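Local coordinates for CRISPR-associated endonuclease Cas9 (Campylobacter jejuni subsp. jejuni serotype O:2, PDB 5X2H), which uses a guide RNA to recognise matching DNA of invading genetic elements and cuts its two strands with separate HNH and RuvC-like nuclease domains, at residues K243-L248 against L367-I372; E657-A662 against G666-V671; R683-K688 against K708-K713. All coordinates share one frame; numbering follows the deposited sequence.

Contact 1. Residues K243-L248 against L367-I372. With nucleotides of chain C; nucleotides of chain B.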
loop_
_atom_site.group_PDB
_atom_site.type_symbol
_atom_site.label_atom_id
_atom_site.label_comp_id
_atom_site.label_asym_id
_atom_site.label_seq_id
_atom_site.Cartn_x
_atom_site.Cartn_y
_atom_site.Cartn_z
ATOM N N LYS A 243 9.306 11.889 -7.234
ATOM C CA LYS A 243 10.062 12.141 -6.016
ATOM C C LYS A 243 11.269 11.211 -5.953
ATOM O O LYS A 243 11.262 10.111 -6.515
ATOM C CB LYS A 243 9.162 11.937 -4.796
ATOM C CG LYS A 243 9.720 12.431 -3.474
ATOM C CD LYS A 243 8.714 12.180 -2.355
ATOM C CE LYS A 243 9.228 12.668 -1.011
ATOM N NZ LYS A 243 8.210 12.494 0.062
ATOM N N ASP A 244 12.322 11.670 -5.278
ATOM C CA ASP A 244 13.546 10.882 -5.178
ATOM C C ASP A 244 13.248 9.516 -4.573
ATOM O O ASP A 244 12.679 9.415 -3.482
ATOM C CB ASP A 244 14.589 11.624 -4.342
ATOM C CG ASP A 244 15.933 10.917 -4.322
ATOM O OD1 ASP A 244 16.040 9.840 -3.700
ATOM O OD2 ASP A 244 16.885 11.432 -4.946
ATOM N N PHE A 245 13.623 8.462 -5.301
ATOM C CA PHE A 245 13.386 7.082 -4.894
ATOM C C PHE A 245 14.685 6.297 -4.744
ATOM O O PHE A 245 14.661 5.061 -4.740
ATOM C CB PHE A 245 12.462 6.383 -5.896
ATOM C CG PHE A 245 12.918 6.501 -7.322
ATOM C CD1 PHE A 245 13.876 5.640 -7.833
ATOM C CD2 PHE A 245 12.398 7.482 -8.149
ATOM C CE1 PHE A 245 14.309 5.754 -9.144
ATOM C CE2 PHE A 245 12.820 7.597 -9.463
ATOM C CZ PHE A 245 13.780 6.731 -9.959
ATOM N N SER A 246 15.822 6.987 -4.632
ATOM C CA SER A 246 17.103 6.295 -4.521
ATOM C C SER A 246 17.160 5.404 -3.286
ATOM O O SER A 246 17.857 4.383 -3.289
ATOM C CB SER A 246 18.246 7.309 -4.500
ATOM O OG SER A 246 18.049 8.270 -3.477
ATOM N N HIS A 247 16.429 5.764 -2.227
ATOM C CA HIS A 247 16.395 4.929 -1.031
ATOM C C HIS A 247 15.784 3.562 -1.311
ATOM O O HIS A 247 16.091 2.589 -0.611
ATOM C CB HIS A 247 15.613 5.633 0.077
ATOM C CG HIS A 247 16.475 6.215 1.153
ATOM N ND1 HIS A 247 17.322 7.280 0.936
ATOM C CD2 HIS A 247 16.620 5.877 2.456
ATOM C CE1 HIS A 247 17.952 7.575 2.060
ATOM N NE2 HIS A 247 17.544 6.739 2.997
ATOM N N LEU A 248 14.924 3.462 -2.326
ATOM C CA LEU A 248 14.223 2.218 -2.613
ATOM C C LEU A 248 15.049 1.235 -3.434
ATOM O O LEU A 248 14.630 0.084 -3.588
ATOM C CB LEU A 248 12.908 2.509 -3.341
ATOM C CG LEU A 248 11.903 3.379 -2.581
ATOM C CD1 LEU A 248 10.612 3.537 -3.374
ATOM C CD2 LEU A 248 11.620 2.789 -1.209
ATOM N N LEU A 367 18.476 7.832 -11.707
ATOM C CA LEU A 367 17.796 8.239 -10.483
ATOM C C LEU A 367 17.142 9.613 -10.572
ATOM O O LEU A 367 16.009 9.778 -10.109
ATOM C CB LEU A 367 18.778 8.225 -9.307
ATOM C CG LEU A 367 19.351 6.855 -8.931
ATOM C CD1 LEU A 367 20.377 6.989 -7.818
ATOM C CD2 LEU A 367 18.236 5.898 -8.528
ATOM N N ILE A 368 17.817 10.604 -11.151
ATOM C CA ILE A 368 17.329 11.986 -11.137
ATOM C C ILE A 368 16.416 12.156 -12.350
ATOM O O ILE A 368 16.855 12.498 -13.450
ATOM C CB ILE A 368 18.471 12.996 -11.122
ATOM C CG1 ILE A 368 19.443 12.676 -9.984
ATOM C CG2 ILE A 368 17.921 14.410 -10.975
ATOM C CD1 ILE A 368 20.677 13.554 -9.972
ATOM N N LYS A 369 15.120 11.929 -12.136
ATOM C CA LYS A 369 14.136 12.097 -13.197
ATOM C C LYS A 369 13.794 13.558 -13.458
ATOM O O LYS A 369 13.256 13.873 -14.525
ATOM C CB LYS A 369 12.860 11.322 -12.859
ATOM C CG LYS A 369 13.085 9.840 -12.606
ATOM C CD LYS A 369 13.597 9.132 -13.853
ATOM C CE LYS A 369 13.735 7.635 -13.619
ATOM N NZ LYS A 369 14.103 6.901 -14.861
ATOM N N ASP A 370 14.079 14.448 -12.509
ATOM C CA ASP A 370 13.895 15.882 -12.707
ATOM C C ASP A 370 15.033 16.389 -13.587
ATOM O O ASP A 370 16.195 16.389 -13.169
ATOM C CB ASP A 370 13.860 16.603 -11.363
ATOM C CG ASP A 370 13.371 18.037 -11.475
ATOM O OD1 ASP A 370 13.801 18.754 -12.403
ATOM O OD2 ASP A 370 12.551 18.447 -10.628
ATOM N N GLU A 371 14.698 16.828 -14.803
ATOM C CA GLU A 371 15.728 17.157 -15.785
ATOM C C GLU A 371 16.586 18.333 -15.332
ATOM O O GLU A 371 17.803 18.337 -15.546
ATOM C CB GLU A 371 15.082 17.450 -17.139
ATOM C CG GLU A 371 14.148 16.348 -17.610
ATOM C CD GLU A 371 14.113 16.210 -19.119
ATOM O OE1 GLU A 371 14.546 17.150 -19.820
ATOM O OE2 GLU A 371 13.660 15.151 -19.604
ATOM N N ILE A 372 15.974 19.340 -14.706
ATOM C CA ILE A 372 16.739 20.488 -14.231
ATOM C C ILE A 372 17.716 20.060 -13.144
ATOM O O ILE A 372 18.895 20.432 -13.163
ATOM C CB ILE A 372 15.796 21.607 -13.744
ATOM C CG1 ILE A 372 15.405 22.528 -14.905
ATOM C CG2 ILE A 372 16.444 22.418 -12.627
ATOM C CD1 ILE A 372 14.479 21.896 -15.929
ATOM P P DG C 16 10.819 5.341 -15.892
ATOM O OP1 DG C 16 11.953 5.932 -16.638
ATOM O OP2 DG C 16 10.354 3.976 -16.230
ATOM O "O5'" DG C 16 11.173 5.362 -14.337
ATOM C "C5'" DG C 16 11.410 4.146 -13.657
ATOM C "C4'" DG C 16 11.432 4.362 -12.159
ATOM O "O4'" DG C 16 10.112 4.750 -11.706
ATOM C "C3'" DG C 16 11.772 3.127 -11.352
ATOM O "O3'" DG C 16 13.180 3.012 -11.232
ATOM C "C2'" DG C 16 11.117 3.426 -10.010
ATOM C "C1'" DG C 16 9.861 4.192 -10.427
ATOM N N9 DG C 16 8.657 3.364 -10.508
ATOM C C8 DG C 16 7.923 3.082 -11.634
ATOM N N7 DG C 16 6.886 2.323 -11.405
ATOM C C5 DG C 16 6.931 2.090 -10.036
ATOM C C6 DG C 16 6.061 1.333 -9.211
ATOM O O6 DG C 16 5.052 0.696 -9.543
ATOM N N1 DG C 16 6.463 1.355 -7.876
ATOM C C2 DG C 16 7.570 2.020 -7.401
ATOM N N2 DG C 16 7.801 1.923 -6.082
ATOM N N3 DG C 16 8.394 2.736 -8.165
ATOM C C4 DG C 16 8.014 2.724 -9.467
ATOM P P C B 15 4.157 7.908 -1.505
ATOM O OP1 C B 15 4.406 8.890 -0.421
ATOM O OP2 C B 15 2.807 7.314 -1.675
ATOM O "O5'" C B 15 4.556 8.575 -2.898
ATOM C "C5'" C B 15 5.845 9.134 -3.090
ATOM C "C4'" C B 15 6.149 9.349 -4.552
ATOM O "O4'" C B 15 5.917 8.128 -5.302
ATOM C "C3'" C B 15 5.302 10.380 -5.277
ATOM O "O3'" C B 15 5.686 11.715 -5.002
ATOM C "C2'" C B 15 5.481 9.975 -6.734
ATOM O "O2'" C B 15 6.745 10.403 -7.221
ATOM C "C1'" C B 15 5.511 8.451 -6.619
ATOM N N1 C B 15 4.190 7.836 -6.887
ATOM C C2 C B 15 3.775 7.687 -8.215
ATOM O O2 C B 15 4.515 8.083 -9.126
ATOM N N3 C B 15 2.578 7.117 -8.478
ATOM C C4 C B 15 1.810 6.700 -7.470
ATOM N N4 C B 15 0.634 6.140 -7.763
ATOM C C5 C B 15 2.210 6.837 -6.110
ATOM C C6 C B 15 3.398 7.402 -5.865
ATOM P P DC C 17 13.889 1.581 -11.394
ATOM O OP1 DC C 17 15.327 1.838 -11.626
ATOM O OP2 DC C 17 13.118 0.793 -12.381
ATOM O "O5'" DC C 17 13.711 0.906 -9.955
ATOM C "C5'" DC C 17 14.340 1.488 -8.822
ATOM C "C4'" DC C 17 13.731 0.972 -7.532
ATOM O "O4'" DC C 17 12.340 1.368 -7.461
ATOM C "C3'" DC C 17 13.699 -0.539 -7.386
ATOM O "O3'" DC C 17 14.942 -1.013 -6.892
ATOM C "C2'" DC C 17 12.586 -0.719 -6.360
ATOM C "C1'" DC C 17 11.597 0.369 -6.776
ATOM N N1 DC C 17 10.521 -0.125 -7.674
ATOM C C2 DC C 17 9.442 -0.834 -7.135
ATOM O O2 DC C 17 9.402 -1.034 -5.915
ATOM N N3 DC C 17 8.469 -1.279 -7.966
ATOM C C4 DC C 17 8.548 -1.041 -9.275
ATOM N N4 DC C 17 7.561 -1.496 -10.058
ATOM C C5 DC C 17 9.644 -0.325 -9.843
ATOM C C6 DC C 17 10.597 0.110 -9.013
#
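Phe245 is met by Leu367 and Lys369 of residues 367-372 and by the sugar of DG16 of chain C. With chi1 at 52°, the end of the ring comes nearer to residues 367-372 than its first bond points. The three partners reach the ring differently. C2' of DG16 of chain C lies over one face, offset toward the rim. Lys369 comes in at the edge, with its CG in the ring plane and its CE 3.8 Å from Phe245 CZ. The two side chains cross at about a right angle. The Leu367 branches diverge: CD2 touches Phe245 CE1 at 4.0 Å, whereas CD1 packs on Ser246 CB, also at 4.0 Å.

Lys369 bends at chi2 (-64°), which carries its CE past the ring toward the DNA backbone. Its NZ donates to OP1 of DG16 of chain C at 3.0 Å and, weakly, to O5' of the same nucleotide. It also bonds to Phe396 O, so the ammonium is held by protein as well as phosphate. Within residues 243-248, Asp244 OD1 accepts two bonds from Ser246. Ser246 N reaches it at 3.0 Å from above the carboxylate plane, making an Asx turn. Ser246 OG meets its syn lone pair at 2.6 Å. On the guide RNA, C15 of chain B receives a bond from Lys243 N to its O2' at 3.0 Å. The 2'-hydroxyl is a group DNA lacks. With the Lys369 bond to the DNA phosphate, both strands are met through their sugar-phosphate backbones.

Residues 243-248 belong to the loop between helices 226-236 and 266-288. Residues 367-372 join helix 355-367 to helix 371-379, with Asp370 at the N-cap. Ile368 points away from residues 243-248 and packs on helix 371-379.

Contact 2. Residues E657-A662 against G666-V671; sequences EGVLKA and GKIRKV
Ala662 CB rests against the Ile668 side chain, 3.8 Å from its CG1. Ile668 holds CG1 between its backbone N and carbonyl carbon (chi1 49°), and the chain then runs on extended to CD1. That brings CD1 to 4.0 Å from Ala662 CB and 4.1 Å from Val659 CG1. Val659 turns this methyl anti to its backbone N (chi1 167°), and the two branched side chains cross at about a right angle. Tyr653 touches both Ala662 and Ile668.

Lys667 starts toward the helix, its CB 4.1 Å from Ala662 CB, but the chain bends at chi3 and chi4. Its end leads away from residues 657-662, and outside the two segments NZ forms a salt bridge with a phosphate of the bound DNA.

The backbone link is a shared acceptor. Ala662 O takes weak bonds from Gly666 N and Lys667 N, both at 3.0 Å. Gly666 leaves the helix with positive phi (88°), where a CB would press on the carbonyl O of the residue before.

The chemistry is therefore split. Small and branched apolar groups seat helix 655-665 of the wedge domain on strand 668-671. The carbonyl of Ala662 is used in the turn between them, and the lysine at that turn delivers its charge to the DNA.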
loop_
_atom_site.group_PDB
_atom_site.type_symbol
_atom_site.label_atom_id
_atom_site.label_comp_id
_atom_site.label_asym_id
_atom_site.label_seq_id
_atom_site.Cartn_x
_atom_site.Cartn_y
_atom_site.Cartn_z
ATOM N N GLU A 657 -33.172 19.926 16.348
ATOM C CA GLU A 657 -32.754 19.795 17.738
ATOM C C GLU A 657 -32.013 18.484 17.963
ATOM O O GLU A 657 -31.044 18.432 18.728
ATOM C CB GLU A 657 -33.966 19.883 18.669
ATOM C CG GLU A 657 -34.908 21.050 18.396
ATOM C CD GLU A 657 -35.997 20.710 17.389
ATOM O OE1 GLU A 657 -35.740 20.814 16.171
ATOM O OE2 GLU A 657 -37.110 20.332 17.818
ATOM N N GLY A 658 -32.457 17.412 17.302
ATOM C CA GLY A 658 -31.797 16.130 17.465
ATOM C C GLY A 658 -30.454 16.067 16.770
ATOM O O GLY A 658 -29.531 15.402 17.257
ATOM N N VAL A 659 -30.318 16.749 15.630
ATOM C CA VAL A 659 -29.043 16.756 14.921
ATOM C C VAL A 659 -27.981 17.464 15.750
ATOM O O VAL A 659 -26.856 16.972 15.900
ATOM C CB VAL A 659 -29.204 17.404 13.535
ATOM C CG1 VAL A 659 -27.839 17.698 12.924
ATOM C CG2 VAL A 659 -30.016 16.498 12.621
ATOM N N LEU A 660 -28.324 18.629 16.307
ATOM C CA LEU A 660 -27.382 19.347 17.157
ATOM C C LEU A 660 -27.007 18.527 18.382
ATOM O O LEU A 660 -25.862 18.586 18.846
ATOM C CB LEU A 660 -27.975 20.692 17.575
ATOM C CG LEU A 660 -28.230 21.691 16.445
ATOM C CD1 LEU A 660 -29.110 22.827 16.930
ATOM C CD2 LEU A 660 -26.912 22.225 15.894
ATOM N N LYS A 661 -27.953 17.752 18.911
ATOM C CA LYS A 661 -27.653 16.897 20.051
ATOM C C LYS A 661 -26.749 15.742 19.646
ATOM O O LYS A 661 -25.796 15.409 20.362
ATOM C CB LYS A 661 -28.952 16.383 20.663
ATOM C CG LYS A 661 -28.779 15.655 21.975
ATOM C CD LYS A 661 -30.116 15.501 22.663
ATOM C CE LYS A 661 -29.950 14.916 24.045
ATOM N NZ LYS A 661 -31.225 14.977 24.818
ATOM N N ALA A 662 -27.033 15.119 18.499
ATOM C CA ALA A 662 -26.166 14.063 17.992
ATOM C C ALA A 662 -24.754 14.582 17.749
ATOM O O ALA A 662 -23.773 13.875 18.005
ATOM C CB ALA A 662 -26.748 13.478 16.709
ATOM N N GLY A 666 -21.317 13.104 19.566
ATOM C CA GLY A 666 -20.409 12.365 18.718
ATOM C C GLY A 666 -21.047 11.272 17.893
ATOM O O GLY A 666 -20.321 10.482 17.280
ATOM N N LYS A 667 -22.381 11.190 17.868
ATOM C CA LYS A 667 -23.049 10.203 17.025
ATOM C C LYS A 667 -22.865 10.522 15.549
ATOM O O LYS A 667 -22.942 9.622 14.704
ATOM C CB LYS A 667 -24.536 10.132 17.377
ATOM C CG LYS A 667 -24.814 9.675 18.801
ATOM C CD LYS A 667 -26.284 9.829 19.158
ATOM C CE LYS A 667 -27.170 9.025 18.220
ATOM N NZ LYS A 667 -26.919 7.566 18.337
ATOM N N ILE A 668 -22.638 11.795 15.226
ATOM C CA ILE A 668 -22.243 12.234 13.896
ATOM C C ILE A 668 -21.232 13.357 14.070
ATOM O O ILE A 668 -21.130 13.974 15.134
ATOM C CB ILE A 668 -23.433 12.722 13.036
ATOM C CG1 ILE A 668 -24.286 13.720 13.826
ATOM C CG2 ILE A 668 -24.256 11.545 12.538
ATOM C CD1 ILE A 668 -25.410 14.349 13.019
ATOM N N ARG A 669 -20.478 13.618 13.006
ATOM C CA ARG A 669 -19.462 14.654 13.015
ATOM C C ARG A 669 -19.776 15.693 11.948
ATOM O O ARG A 669 -20.487 15.426 10.975
ATOM C CB ARG A 669 -18.065 14.071 12.774
ATOM C CG ARG A 669 -17.785 12.785 13.529
ATOM C CD ARG A 669 -17.600 13.017 15.016
ATOM N NE ARG A 669 -17.427 11.752 15.727
ATOM C CZ ARG A 669 -16.922 11.641 16.951
ATOM N NH1 ARG A 669 -16.526 12.720 17.610
ATOM N NH2 ARG A 669 -16.803 10.444 17.513
ATOM N N LYS A 670 -19.226 16.886 12.145
ATOM C CA LYS A 670 -19.316 17.976 11.179
ATOM C C LYS A 670 -17.889 18.411 10.860
ATOM O O LYS A 670 -17.253 19.098 11.666
ATOM C CB LYS A 670 -20.151 19.129 11.728
ATOM C CG LYS A 670 -21.086 19.760 10.709
ATOM C CD LYS A 670 -20.789 21.235 10.505
ATOM C CE LYS A 670 -21.958 22.107 10.922
ATOM N NZ LYS A 670 -22.179 22.076 12.391
ATOM N N VAL A 671 -17.379 17.997 9.703
ATOM C CA VAL A 671 -16.045 18.376 9.249
ATOM C C VAL A 671 -16.196 19.301 8.049
ATOM O O VAL A 671 -16.949 19.001 7.114
ATOM C CB VAL A 671 -15.177 17.144 8.917
ATOM C CG1 VAL A 671 -15.104 16.208 10.118
ATOM C CG2 VAL A 671 -15.695 16.392 7.696
#

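Contact 3. Residues R683-K688 against K708-K713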
loop_
_atom_site.group_PDB
_atom_site.type_symbol
_atom_site.label_atom_id
_atom_site.label_comp_id
_atom_site.label_asym_id
_atom_site.label_seq_id
_atom_site.Cartn_x
_atom_site.Cartn_y
_atom_site.Cartn_z
ATOM N N ARG A 683 -12.484 1.462 20.281
ATOM C CA ARG A 683 -12.389 1.262 21.719
ATOM C C ARG A 683 -13.724 1.605 22.369
ATOM O O ARG A 683 -14.453 2.481 21.899
ATOM C CB ARG A 683 -11.254 2.116 22.299
ATOM C CG ARG A 683 -11.096 2.074 23.807
ATOM C CD ARG A 683 -9.894 2.911 24.233
ATOM N NE ARG A 683 -10.140 3.652 25.466
ATOM C CZ ARG A 683 -9.309 4.558 25.968
ATOM N NH1 ARG A 683 -8.172 4.839 25.341
ATOM N NH2 ARG A 683 -9.614 5.187 27.093
ATOM N N VAL A 684 -14.044 0.890 23.446
ATOM C CA VAL A 684 -15.188 1.211 24.291
ATOM C C VAL A 684 -14.755 1.072 25.744
ATOM O O VAL A 684 -14.111 0.085 26.115
ATOM C CB VAL A 684 -16.411 0.321 23.985
ATOM C CG1 VAL A 684 -16.058 -1.154 24.094
ATOM C CG2 VAL A 684 -17.562 0.659 24.913
ATOM N N ASP A 685 -15.082 2.070 26.559
ATOM C CA ASP A 685 -14.703 2.084 27.965
ATOM C C ASP A 685 -15.900 1.660 28.806
ATOM O O ASP A 685 -16.976 2.259 28.710
ATOM C CB ASP A 685 -14.202 3.465 28.381
ATOM C CG ASP A 685 -12.861 3.809 27.755
ATOM O OD1 ASP A 685 -12.274 2.931 27.081
ATOM O OD2 ASP A 685 -12.396 4.955 27.936
ATOM N N ILE A 686 -15.706 0.627 29.620
ATOM C CA ILE A 686 -16.769 0.040 30.427
ATOM C C ILE A 686 -16.692 0.617 31.830
ATOM O O ILE A 686 -15.628 0.601 32.461
ATOM C CB ILE A 686 -16.664 -1.493 30.454
ATOM C CG1 ILE A 686 -16.815 -2.055 29.038
ATOM C CG2 ILE A 686 -17.701 -2.091 31.398
ATOM C CD1 ILE A 686 -18.055 -1.565 28.317
ATOM N N PHE A 687 -17.814 1.136 32.313
ATOM C CA PHE A 687 -17.938 1.656 33.663
ATOM C C PHE A 687 -18.941 0.814 34.440
ATOM O O PHE A 687 -19.699 0.020 33.875
ATOM C CB PHE A 687 -18.379 3.124 33.660
ATOM C CG PHE A 687 -17.324 4.077 33.185
ATOM C CD1 PHE A 687 -17.039 4.200 31.834
ATOM C CD2 PHE A 687 -16.629 4.864 34.088
ATOM C CE1 PHE A 687 -16.073 5.080 31.393
ATOM C CE2 PHE A 687 -15.663 5.750 33.651
ATOM C CZ PHE A 687 -15.385 5.857 32.303
ATOM N N LYS A 688 -18.944 1.006 35.755
ATOM C CA LYS A 688 -19.839 0.283 36.647
ATOM C C LYS A 688 -20.312 1.246 37.722
ATOM O O LYS A 688 -19.492 1.861 38.408
ATOM C CB LYS A 688 -19.133 -0.926 37.270
ATOM C CG LYS A 688 -20.004 -1.810 38.144
ATOM C CD LYS A 688 -19.280 -3.117 38.451
ATOM C CE LYS A 688 -20.053 -3.975 39.430
ATOM N NZ LYS A 688 -20.065 -3.366 40.786
ATOM N N LYS A 708 -8.192 14.334 20.211
ATOM C CA LYS A 708 -7.477 14.220 21.481
ATOM C C LYS A 708 -8.373 14.567 22.668
ATOM O O LYS A 708 -7.901 15.046 23.702
ATOM C CB LYS A 708 -6.210 15.081 21.487
ATOM C CG LYS A 708 -5.167 14.638 20.472
ATOM C CD LYS A 708 -4.731 13.205 20.742
ATOM C CE LYS A 708 -3.722 12.718 19.716
ATOM N NZ LYS A 708 -4.328 12.608 18.363
ATOM N N VAL A 709 -9.674 14.320 22.532
ATOM C CA VAL A 709 -10.640 14.538 23.602
ATOM C C VAL A 709 -11.253 13.191 23.954
ATOM O O VAL A 709 -11.873 12.543 23.102
ATOM C CB VAL A 709 -11.726 15.548 23.200
ATOM C CG1 VAL A 709 -12.765 15.671 24.305
ATOM C CG2 VAL A 709 -11.101 16.901 22.894
ATOM N N LEU A 710 -11.075 12.768 25.197
ATOM C CA LEU A 710 -11.610 11.487 25.639
ATOM C C LEU A 710 -13.078 11.651 26.026
ATOM O O LEU A 710 -13.376 12.397 26.966
ATOM C CB LEU A 710 -10.810 10.949 26.817
ATOM C CG LEU A 710 -11.141 9.524 27.266
ATOM C CD1 LEU A 710 -10.739 8.516 26.199
ATOM C CD2 LEU A 710 -10.461 9.214 28.588
ATOM N N PRO A 711 -14.008 11.000 25.333
ATOM C CA PRO A 711 -15.423 11.126 25.707
ATOM C C PRO A 711 -15.667 10.575 27.104
ATOM O O PRO A 711 -14.962 9.678 27.572
ATOM C CB PRO A 711 -16.155 10.302 24.638
ATOM C CG PRO A 711 -15.166 10.155 23.509
ATOM C CD PRO A 711 -13.814 10.146 24.151
ATOM N N ASN A 712 -16.677 11.132 27.779
ATOM C CA ASN A 712 -16.947 10.750 29.159
ATOM C C ASN A 712 -18.437 10.541 29.431
ATOM O O ASN A 712 -18.862 10.604 30.591
ATOM C CB ASN A 712 -16.388 11.803 30.124
ATOM C CG ASN A 712 -16.145 11.248 31.515
ATOM O OD1 ASN A 712 -15.766 10.088 31.674
ATOM N ND2 ASN A 712 -16.374 12.073 32.532
ATOM N N LYS A 713 -19.240 10.292 28.404
ATOM C CA LYS A 713 -20.672 10.084 28.566
ATOM C C LYS A 713 -21.041 8.703 28.049
ATOM O O LYS A 713 -20.698 8.348 26.917
ATOM C CB LYS A 713 -21.474 11.165 27.840
ATOM C CG LYS A 713 -21.378 12.533 28.493
ATOM C CD LYS A 713 -22.336 13.522 27.855
ATOM C CE LYS A 713 -22.345 14.848 28.601
ATOM N NZ LYS A 713 -23.348 15.794 28.033
#
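Asp685 OD2 is gripped by two arginines: Arg683 NH2 at 2.9 Å and Arg830 NE, which adds a second salt bridge. The other oxygen, OD1, accepts from Arg683 NE at 2.8 Å and from Ser738 OG. Arg683 thus meets the carboxylate side-on, NE to one oxygen and NH2 to the other. Both bonds use syn lone pairs. They are fairly straight, 168° at NE and 159° at NH2. Both oxygens lie near the guanidinium plane, though the carboxylate is twisted against it. The two-point grip limits rotation of the guanidinium. With two cations beside it, Asp685 is probably held as the anion.

Leu710 reaches across to this pair. Its CG is anti to the backbone N (chi1 -172°), and CD1 lies 3.6 Å from Arg683 NH2. The two side chains cross at about a right angle. The same methyl is 4.3 Å from Asp685 OD2, so an apolar group packs beside the ion pair. Further along, Phe687 CZ comes within 4.3 Å of Asn712 OD1.

Arg683, Asp685 and Phe687, at every second position, share one face of strand 683-689, the middle strand of a three-stranded antiparallel sheet. The loop after helix 702-707 packs on that face, and Arg830 links the two by bonding Asp685 as well as Pro711 O and Asn712 OD1.

Overall arrangement
Contact 1 stands apart from the other two. Its centre is 47 Å from that of contact 2 and 47 Å from that of contact 3, and it lies across the chain's centre from contact 3. Contacts 2 and 3 are neighbours, with centres 18 Å apart and nearest atoms about 6 Å apart, but they do not touch. All three follow one another in series along the chain. Each lies close to bound nucleic acid: contact 1 meets the guide RNA and target strand directly, and contacts 2 and 3 come within about 3 Å of nucleic acid. All are away from the predicted RuvC-like metal site at Asp14, Glu485 and His558.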